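Predicted sugar phosphatases of the HAD superfamily (Cytophaga hutchinsonii, PDB 2HX1) binds a magnesium ion and probably hydrolyses sugar phosphates, as expected of a HAD-superfamily phosphatase. Local coordinates at residues A[79-84]-A[211-216]; A[88-93]-A[161-166]; A[151-156]-A[189-194]. One frame throughout, in Å; residues are numbered along the deposited sequence.

In the fold
Starting from the N terminus, the chain lays down the first strands of the six-stranded core sheet and reaches 79-84, the opening end of contact 1. Contact 2 opens directly afterwards, at 88-93 on the same helix 83-94, whose C-terminal end leads into the five-stranded second sheet. Contact 3 opens at 151-156, before contact 2 closes at 161-166, and closes at 189-194, so contacts 2 and 3 cross. Both lie within the long loop that contact 1 closes at 211-216, where the chain has returned to the core. Contact 1 therefore belongs to the core sheet, contact 2 joins the connecting helix to the second sheet, and contact 3 pairs two helices packed on that sheet.

Contact 1: residues A[79-84]-A[211-216]; sequences KIISSG and MFAYDM
The ring of Phe212 is the flat group of this contact, and Ile81 meets it obliquely: the branch methyl CG2 of Ile81 stands 4.2 Å from CD2 of Phe212, a glancing apolar touch at one corner of the ring. The phenyl group reaches this place because its CG is anti to the backbone N (chi1 177°), which carries the ring away from helix 208-218 toward the strand. One residue further along the helix, Ala213 takes the other branch of the isoleucine. Ile81 thus straddles two successive helical residues, CG2 serving the ring and CD1 the alanine methyl. The modelled separation of Ile81 CD1 from Ala213 CB is 3.2 Å, tighter than ordinary van der Waals packing; since Ile81 was deposited in two conformers, this distance is doubtful, and the placement of CD1 holds for the conformer given. The CA atoms of Ile81 and Ala213 are 7.7 Å apart, an approach consistent with the small size of alanine. Beside them Tyr50 of strand 48-53 touches both Ile81 and Ala213, so the helix rests on two adjacent strands of the core sheet. Beyond Ile81 the strand passes at once into helix 83-94, where Ser82 acts as N-cap: its OG accepts from Gly84 N at 3.2 Å and is also hydrogen-bonded to Asp55 O. Chemically, then, 79-84 and 211-216 are joined by apolar packing with no hydrogen bond across, while 80-82, an edge strand of the sheet within this chain, is held through its backbone, Ile81 bonding to Ile51 and Thr53 of strand 48-53, and the helix start through the Ser82 cap.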
loop_
_atom_site.group_PDB
_atom_site.type_symbol
_atom_site.label_atom_id
_atom_site.label_comp_id
_atom_site.label_asym_id
_atom_site.label_seq_id
_atom_site.Cartn_x
_atom_site.Cartn_y
_atom_site.Cartn_z
ATOM N N LYS A 79 28.549 -8.163 -23.553
ATOM C CA LYS A 79 28.779 -7.437 -22.306
ATOM C C LYS A 79 27.477 -6.923 -21.699
ATOM O O LYS A 79 27.497 -6.373 -20.601
ATOM C CB LYS A 79 29.709 -6.257 -22.546
ATOM C CG LYS A 79 30.988 -6.595 -23.308
ATOM C CD LYS A 79 32.253 -6.593 -22.470
ATOM C CE LYS A 79 33.514 -6.559 -23.386
ATOM N NZ LYS A 79 33.505 -5.508 -24.496
ATOM N N ILE A 80 26.365 -7.083 -22.426
ATOM C CA ILE A 80 25.066 -6.600 -21.983
ATOM C C ILE A 80 24.199 -7.735 -21.429
ATOM O O ILE A 80 23.735 -8.622 -22.158
ATOM C CB ILE A 80 24.338 -5.847 -23.099
ATOM C CG1 ILE A 80 25.253 -4.737 -23.658
ATOM C CG2 ILE A 80 23.040 -5.241 -22.576
ATOM C CD1 ILE A 80 24.608 -3.777 -24.588
ATOM N N ILE A 81 23.985 -7.687 -20.129
ATOM C CA ILE A 81 23.116 -8.633 -19.454
ATOM C C ILE A 81 21.825 -7.905 -19.111
ATOM O O ILE A 81 21.825 -6.958 -18.347
ATOM C CB ILE A 81 23.754 -9.167 -18.155
ATOM C CG1 ILE A 81 25.179 -9.699 -18.410
ATOM C CG2 ILE A 81 22.852 -10.235 -17.562
ATOM C CD1 ILE A 81 26.035 -9.830 -17.116
ATOM N N SER A 82 20.722 -8.359 -19.678
ATOM C CA SER A 82 19.477 -7.641 -19.624
ATOM C C SER A 82 18.384 -8.519 -19.049
ATOM O O SER A 82 18.393 -9.733 -19.267
ATOM C CB SER A 82 19.142 -7.293 -21.084
ATOM O OG SER A 82 17.779 -7.034 -21.284
ATOM N N SER A 83 17.399 -7.913 -18.404
ATOM C CA SER A 83 16.328 -8.701 -17.791
ATOM C C SER A 83 15.457 -9.358 -18.863
ATOM O O SER A 83 14.807 -10.368 -18.598
ATOM C CB SER A 83 15.498 -7.875 -16.817
ATOM O OG SER A 83 14.779 -6.885 -17.494
ATOM N N GLY A 84 15.482 -8.831 -20.084
ATOM C CA GLY A 84 14.792 -9.490 -21.193
ATOM C C GLY A 84 15.263 -10.913 -21.449
ATOM O O GLY A 84 14.490 -11.753 -21.938
HETATM N N MSE A 211 24.226 -13.416 -10.926
HETATM C CA MSE A 211 24.728 -14.777 -10.825
HETATM C C MSE A 211 25.257 -15.301 -12.181
HETATM O O MSE A 211 26.239 -16.038 -12.250
HETATM C CB MSE A 211 23.618 -15.676 -10.276
HETATM C CG MSE A 211 24.058 -17.101 -10.031
HETATM SE SE MSE A 211 25.701 -17.318 -8.883
HETATM C CE MSE A 211 24.978 -17.344 -6.994
ATOM N N PHE A 212 24.575 -14.925 -13.252
ATOM C CA PHE A 212 24.975 -15.289 -14.609
ATOM C C PHE A 212 26.354 -14.696 -14.968
ATOM O O PHE A 212 27.247 -15.405 -15.432
ATOM C CB PHE A 212 23.873 -14.845 -15.597
ATOM C CG PHE A 212 24.220 -15.097 -17.019
ATOM C CD1 PHE A 212 24.180 -16.372 -17.531
ATOM C CD2 PHE A 212 24.642 -14.061 -17.833
ATOM C CE1 PHE A 212 24.529 -16.606 -18.854
ATOM C CE2 PHE A 212 25.016 -14.286 -19.141
ATOM C CZ PHE A 212 24.953 -15.545 -19.659
ATOM N N ALA A 213 26.531 -13.408 -14.684
ATOM C CA ALA A 213 27.789 -12.706 -14.930
ATOM C C ALA A 213 28.879 -13.285 -14.038
ATOM O O ALA A 213 29.998 -13.529 -14.489
ATOM C CB ALA A 213 27.644 -11.203 -14.656
ATOM N N TYR A 214 28.551 -13.492 -12.770
ATOM C CA TYR A 214 29.524 -14.004 -11.803
ATOM C C TYR A 214 30.026 -15.372 -12.237
ATOM O O TYR A 214 31.223 -15.637 -12.224
ATOM C CB TYR A 214 28.884 -14.098 -10.420
ATOM C CG TYR A 214 29.783 -14.591 -9.281
ATOM C CD1 TYR A 214 31.035 -14.020 -9.032
ATOM C CD2 TYR A 214 29.349 -15.590 -8.431
ATOM C CE1 TYR A 214 31.827 -14.455 -7.985
ATOM C CE2 TYR A 214 30.139 -16.044 -7.373
ATOM C CZ TYR A 214 31.382 -15.476 -7.152
ATOM O OH TYR A 214 32.148 -15.947 -6.086
ATOM N N ASP A 215 29.098 -16.249 -12.588
ATOM C CA ASP A 215 29.468 -17.591 -13.037
ATOM C C ASP A 215 30.408 -17.531 -14.266
ATOM O O ASP A 215 31.343 -18.305 -14.358
ATOM C CB ASP A 215 28.206 -18.395 -13.391
ATOM C CG ASP A 215 28.514 -19.823 -13.724
ATOM O OD1 ASP A 215 29.123 -20.510 -12.868
ATOM O OD2 ASP A 215 28.156 -20.255 -14.840
HETATM N N MSE A 216 30.158 -16.617 -15.206
HETATM C CA MSE A 216 31.048 -16.473 -16.351
HETATM C C MSE A 216 32.435 -16.033 -15.914
HETATM O O MSE A 216 33.429 -16.524 -16.415
HETATM C CB MSE A 216 30.476 -15.502 -17.375
HETATM C CG MSE A 216 29.273 -16.110 -18.088
HETATM SE SE MSE A 216 28.726 -15.096 -19.610
HETATM C CE MSE A 216 30.247 -15.630 -20.931
#

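Contact 2: residues A[88-93]-A[161-166]; sequences KEYIDL and TIPAIV
The CA atoms of Tyr90 and Ile165 come within 9.4 Å of each other, the closest such approach between 88-93 and 161-166, a spacing bridged by side chains. Tyr90 does most of the bridging. A chi1 of -171° points its ring off helix 83-94 toward the strand, and the CD1 and CE1 atoms are those touched. The end methyl of Ile165 packs here, its CD1 lying 3.8 Å from Tyr90 CD1 and 4.2 Å from Tyr90 CE1. That methyl projects so far because the isoleucine chain is extended, with chi2 at 164°. Pro163, just before strand 164-167, has its side chain pointing the same way as that of Ile165 and adds a looser touch, its CB 4.4 Å from Tyr90 CE1. Both approach the ring at a slant. The next residue of the helix, Ile91, only comes near, its CG1 4.5 Å from Ile165 CD1. The interface is wholly apolar, and no hydrogen bond crosses it. The alternation of the chain then sorts the neighbours: Pro163 and Ile165 face helix 83-94, whereas Val166 meets helix 184-195 on the other face of the sheet. Phe202 of strand 199-202 joins the apolar group by meeting the Tyr90 ring, with planes inclined at about 55°, Ile91 rests on Val137 of strand 133-138, and Asn243 of a second subunit packs against Tyr90.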
loop_
_atom_site.group_PDB
_atom_site.type_symbol
_atom_site.label_atom_id
_atom_site.label_comp_id
_atom_site.label_asym_id
_atom_site.label_seq_id
_atom_site.Cartn_x
_atom_site.Cartn_y
_atom_site.Cartn_z
ATOM N N LYS A 88 12.730 -14.186 -21.640
ATOM C CA LYS A 88 12.825 -15.120 -22.741
ATOM C C LYS A 88 12.947 -16.546 -22.240
ATOM O O LYS A 88 12.246 -17.423 -22.726
ATOM C CB LYS A 88 14.044 -14.792 -23.619
ATOM C CG LYS A 88 14.103 -15.534 -24.953
ATOM C CD LYS A 88 14.817 -14.674 -26.015
ATOM C CE LYS A 88 14.908 -15.359 -27.394
ATOM N NZ LYS A 88 13.580 -15.646 -28.010
ATOM N N GLU A 89 13.845 -16.776 -21.281
ATOM C CA GLU A 89 14.050 -18.123 -20.743
ATOM C C GLU A 89 12.834 -18.620 -19.988
ATOM O O GLU A 89 12.556 -19.827 -19.986
ATOM C CB GLU A 89 15.262 -18.189 -19.796
ATOM C CG GLU A 89 16.619 -17.946 -20.481
ATOM N N TYR A 90 12.119 -17.696 -19.337
ATOM C CA TYR A 90 10.911 -18.040 -18.594
ATOM C C TYR A 90 9.794 -18.471 -19.522
ATOM O O TYR A 90 9.144 -19.471 -19.261
ATOM C CB TYR A 90 10.439 -16.886 -17.711
ATOM C CG TYR A 90 9.328 -17.281 -16.761
ATOM C CD1 TYR A 90 7.992 -17.283 -17.171
ATOM C CD2 TYR A 90 9.610 -17.652 -15.458
ATOM C CE1 TYR A 90 6.958 -17.648 -16.296
ATOM C CE2 TYR A 90 8.595 -18.053 -14.592
ATOM C CZ TYR A 90 7.276 -18.039 -15.019
ATOM O OH TYR A 90 6.274 -18.386 -14.150
ATOM N N ILE A 91 9.593 -17.728 -20.611
ATOM C CA ILE A 91 8.618 -18.087 -21.630
ATOM C C ILE A 91 8.933 -19.432 -22.256
ATOM O O ILE A 91 8.054 -20.286 -22.366
ATOM C CB ILE A 91 8.541 -17.011 -22.723
ATOM C CG1 ILE A 91 7.903 -15.742 -22.150
ATOM C CG2 ILE A 91 7.711 -17.499 -23.914
ATOM C CD1 ILE A 91 8.048 -14.550 -23.073
ATOM N N ASP A 92 10.172 -19.626 -22.687
ATOM C CA ASP A 92 10.556 -20.862 -23.346
ATOM C C ASP A 92 10.278 -22.057 -22.429
ATOM O O ASP A 92 9.822 -23.120 -22.856
ATOM C CB ASP A 92 12.039 -20.865 -23.681
ATOM C CG ASP A 92 12.534 -22.246 -24.186
ATOM O OD1 ASP A 92 12.087 -22.696 -25.278
ATOM O OD2 ASP A 92 13.369 -22.868 -23.479
ATOM N N LEU A 93 10.580 -21.879 -21.158
ATOM C CA LEU A 93 10.445 -22.952 -20.221
ATOM C C LEU A 93 9.012 -23.151 -19.773
ATOM O O LEU A 93 8.561 -24.299 -19.666
ATOM C CB LEU A 93 11.295 -22.698 -18.993
ATOM C CG LEU A 93 10.882 -23.527 -17.785
ATOM C CD1 LEU A 93 11.047 -25.040 -18.089
ATOM C CD2 LEU A 93 11.704 -23.094 -16.593
ATOM N N THR A 161 -6.000 -17.347 -16.527
ATOM C CA THR A 161 -5.131 -17.652 -15.412
ATOM C C THR A 161 -3.740 -17.890 -15.990
ATOM O O THR A 161 -3.373 -19.001 -16.304
ATOM C CB THR A 161 -5.698 -18.835 -14.618
ATOM O OG1 THR A 161 -6.992 -18.453 -14.155
ATOM C CG2 THR A 161 -4.814 -19.203 -13.389
ATOM N N ILE A 162 -3.001 -16.798 -16.190
ATOM C CA ILE A 162 -1.734 -16.832 -16.929
ATOM C C ILE A 162 -0.704 -15.928 -16.224
ATOM O O ILE A 162 -1.078 -14.986 -15.534
ATOM C CB ILE A 162 -1.916 -16.355 -18.426
ATOM C CG1 ILE A 162 -2.370 -14.890 -18.459
ATOM C CG2 ILE A 162 -2.841 -17.291 -19.187
ATOM C CD1 ILE A 162 -2.771 -14.339 -19.796
ATOM N N PRO A 163 0.596 -16.194 -16.416
ATOM C CA PRO A 163 1.585 -15.268 -15.869
ATOM C C PRO A 163 1.583 -13.902 -16.574
ATOM O O PRO A 163 1.482 -13.824 -17.799
ATOM C CB PRO A 163 2.911 -15.999 -16.101
ATOM C CG PRO A 163 2.672 -16.842 -17.265
ATOM C CD PRO A 163 1.241 -17.313 -17.125
ATOM N N ALA A 164 1.643 -12.837 -15.788
ATOM C CA ALA A 164 1.858 -11.491 -16.290
ATOM C C ALA A 164 3.278 -11.091 -15.889
ATOM O O ALA A 164 3.616 -11.116 -14.692
ATOM C CB ALA A 164 0.828 -10.516 -15.716
ATOM N N ILE A 165 4.105 -10.767 -16.889
ATOM C CA ILE A 165 5.558 -10.527 -16.714
ATOM C C ILE A 165 5.934 -9.084 -17.140
ATOM O O ILE A 165 5.484 -8.575 -18.184
ATOM C CB ILE A 165 6.379 -11.549 -17.572
ATOM C CG1 ILE A 165 6.060 -12.986 -17.184
ATOM C CG2 ILE A 165 7.915 -11.382 -17.430
ATOM C CD1 ILE A 165 6.518 -13.971 -18.220
ATOM N N VAL A 166 6.780 -8.424 -16.362
ATOM C CA VAL A 166 7.370 -7.151 -16.770
ATOM C C VAL A 166 8.801 -7.072 -16.233
ATOM O O VAL A 166 9.100 -7.665 -15.207
ATOM C CB VAL A 166 6.493 -5.935 -16.237
ATOM C CG1 VAL A 166 6.501 -5.855 -14.686
ATOM C CG2 VAL A 166 6.952 -4.593 -16.854
#

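Contact 3: residues A[151-156]-A[189-194]; sequences NKTVNL and TMIESI
Helices 146-159 and 184-195 lie side by side on one face of the five-stranded parallel sheet, a domain consistent with the cap of HAD sugar phosphatases, and this contact is the apolar seam between them. Thr153 and Ile191 meet at its centre, methyl to methyl, with Thr153 CG2 4.0 Å from Ile191 CD1 and the two side chains crossing at about a right angle. The threonine divides its labour: its OG1, placed beside the backbone N by a chi1 of -61°, is hydrogen-bonded back to Asp149 O on its own helix, while CG2 is turned to the neighbour. A second pair, Val154 CG2 with Ile194 CG2 at 4.4 Å, extends the seam by a looser contact. The nearest CA atoms of the two segments, those of Val154 and Ile191, are 7.1 Å apart. Near the end of helix 184-195, Ser193 OG donates to Met190 O at 2.6 Å, tilted 21° from the carbonyl plane. Beneath the seam Thr153 touches Leu136 and Ile191 touches Leu138, both of strand 133-138, so the pair sits over the middle of the sheet, while Met190 packs on Ile194 of a third subunit, and Ile194 on Thr172 of that same subunit.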
loop_
_atom_site.group_PDB
_atom_site.type_symbol
_atom_site.label_atom_id
_atom_site.label_comp_id
_atom_site.label_asym_id
_atom_site.label_seq_id
_atom_site.Cartn_x
_atom_site.Cartn_y
_atom_site.Cartn_z
ATOM N N ASN A 151 -7.436 -1.232 -20.459
ATOM C CA ASN A 151 -8.723 -1.873 -20.237
ATOM C C ASN A 151 -8.736 -3.314 -20.699
ATOM O O ASN A 151 -9.139 -4.197 -19.924
ATOM C CB ASN A 151 -9.858 -1.079 -20.866
ATOM C CG ASN A 151 -10.348 0.032 -19.968
ATOM O OD1 ASN A 151 -10.868 -0.234 -18.877
ATOM N ND2 ASN A 151 -10.218 1.284 -20.426
ATOM N N LYS A 152 -8.275 -3.591 -21.919
ATOM C CA LYS A 152 -8.260 -4.999 -22.388
ATOM C C LYS A 152 -7.342 -5.875 -21.521
ATOM O O LYS A 152 -7.642 -7.020 -21.303
ATOM C CB LYS A 152 -7.796 -5.130 -23.854
ATOM C CG LYS A 152 -8.863 -4.875 -24.913
ATOM C CD LYS A 152 -8.349 -5.210 -26.358
ATOM C CE LYS A 152 -9.419 -5.983 -27.178
ATOM N NZ LYS A 152 -9.233 -5.976 -28.678
ATOM N N THR A 153 -6.220 -5.336 -21.038
ATOM C CA THR A 153 -5.295 -6.112 -20.192
ATOM C C THR A 153 -5.920 -6.442 -18.838
ATOM O O THR A 153 -5.820 -7.573 -18.339
ATOM C CB THR A 153 -3.981 -5.353 -19.975
ATOM O OG1 THR A 153 -3.372 -5.149 -21.243
ATOM C CG2 THR A 153 -3.007 -6.132 -19.071
ATOM N N VAL A 154 -6.630 -5.480 -18.263
ATOM C CA VAL A 154 -7.381 -5.762 -17.044
ATOM C C VAL A 154 -8.323 -6.942 -17.287
ATOM O O VAL A 154 -8.324 -7.911 -16.519
ATOM C CB VAL A 154 -8.117 -4.502 -16.490
ATOM C CG1 VAL A 154 -9.222 -4.849 -15.458
ATOM C CG2 VAL A 154 -7.124 -3.559 -15.866
ATOM N N ASN A 155 -9.098 -6.891 -18.370
ATOM C CA ASN A 155 -10.042 -7.953 -18.641
ATOM C C ASN A 155 -9.384 -9.295 -19.020
ATOM O O ASN A 155 -9.883 -10.356 -18.646
ATOM C CB ASN A 155 -11.013 -7.509 -19.708
ATOM C CG ASN A 155 -11.990 -6.478 -19.187
ATOM O OD1 ASN A 155 -12.712 -6.740 -18.216
ATOM N ND2 ASN A 155 -11.991 -5.293 -19.800
ATOM N N LEU A 156 -8.257 -9.229 -19.736
ATOM C CA LEU A 156 -7.511 -10.427 -20.104
ATOM C C LEU A 156 -7.081 -11.193 -18.869
ATOM O O LEU A 156 -7.200 -12.425 -18.816
ATOM C CB LEU A 156 -6.270 -10.046 -20.897
ATOM C CG LEU A 156 -5.327 -11.190 -21.268
ATOM C CD1 LEU A 156 -6.055 -12.272 -22.107
ATOM C CD2 LEU A 156 -4.150 -10.582 -22.012
ATOM N N THR A 189 2.712 -1.148 -12.596
ATOM C CA THR A 189 2.333 -0.614 -11.292
ATOM C C THR A 189 0.887 -0.085 -11.304
ATOM O O THR A 189 0.124 -0.306 -10.351
ATOM C CB THR A 189 3.318 0.498 -10.842
ATOM O OG1 THR A 189 4.617 -0.072 -10.618
ATOM C CG2 THR A 189 2.842 1.174 -9.571
HETATM N N MSE A 190 0.529 0.616 -12.384
HETATM C CA MSE A 190 -0.808 1.183 -12.548
HETATM C C MSE A 190 -1.837 0.111 -12.680
HETATM O O MSE A 190 -2.910 0.206 -12.101
HETATM C CB MSE A 190 -0.855 2.030 -13.803
HETATM C CG MSE A 190 -0.102 3.327 -13.647
HETATM SE SE MSE A 190 -0.093 4.415 -15.270
HETATM C CE MSE A 190 -0.526 3.261 -16.642
ATOM N N ILE A 191 -1.540 -0.900 -13.489
ATOM C CA ILE A 191 -2.434 -2.040 -13.622
ATOM C C ILE A 191 -2.643 -2.704 -12.257
ATOM O O ILE A 191 -3.771 -3.026 -11.839
ATOM C CB ILE A 191 -1.880 -3.054 -14.619
ATOM C CG1 ILE A 191 -1.892 -2.468 -16.053
ATOM C CG2 ILE A 191 -2.721 -4.341 -14.575
ATOM C CD1 ILE A 191 -0.995 -3.275 -17.073
ATOM N N GLU A 192 -1.540 -2.906 -11.550
ATOM C CA GLU A 192 -1.584 -3.524 -10.247
ATOM C C GLU A 192 -2.347 -2.711 -9.182
ATOM O O GLU A 192 -2.853 -3.271 -8.210
ATOM C CB GLU A 192 -0.161 -3.838 -9.796
ATOM C CG GLU A 192 0.476 -4.958 -10.608
ATOM C CD GLU A 192 1.875 -5.331 -10.102
ATOM O OE1 GLU A 192 2.696 -4.422 -9.859
ATOM O OE2 GLU A 192 2.135 -6.544 -9.940
ATOM N N SER A 193 -2.460 -1.405 -9.379
ATOM C CA SER A 193 -3.275 -0.573 -8.465
ATOM C C SER A 193 -4.773 -0.879 -8.592
ATOM O O SER A 193 -5.515 -0.647 -7.666
ATOM C CB SER A 193 -2.992 0.927 -8.678
ATOM O OG SER A 193 -3.582 1.407 -9.880
ATOM N N ILE A 194 -5.187 -1.423 -9.737
ATOM C CA ILE A 194 -6.572 -1.837 -10.018
ATOM C C ILE A 194 -6.782 -3.310 -9.628
ATOM O O ILE A 194 -7.725 -3.651 -8.947
ATOM C CB ILE A 194 -6.884 -1.677 -11.568
ATOM C CG1 ILE A 194 -6.695 -0.235 -12.052
ATOM C CG2 ILE A 194 -8.304 -2.117 -11.935
ATOM C CD1 ILE A 194 -7.340 0.827 -11.185
#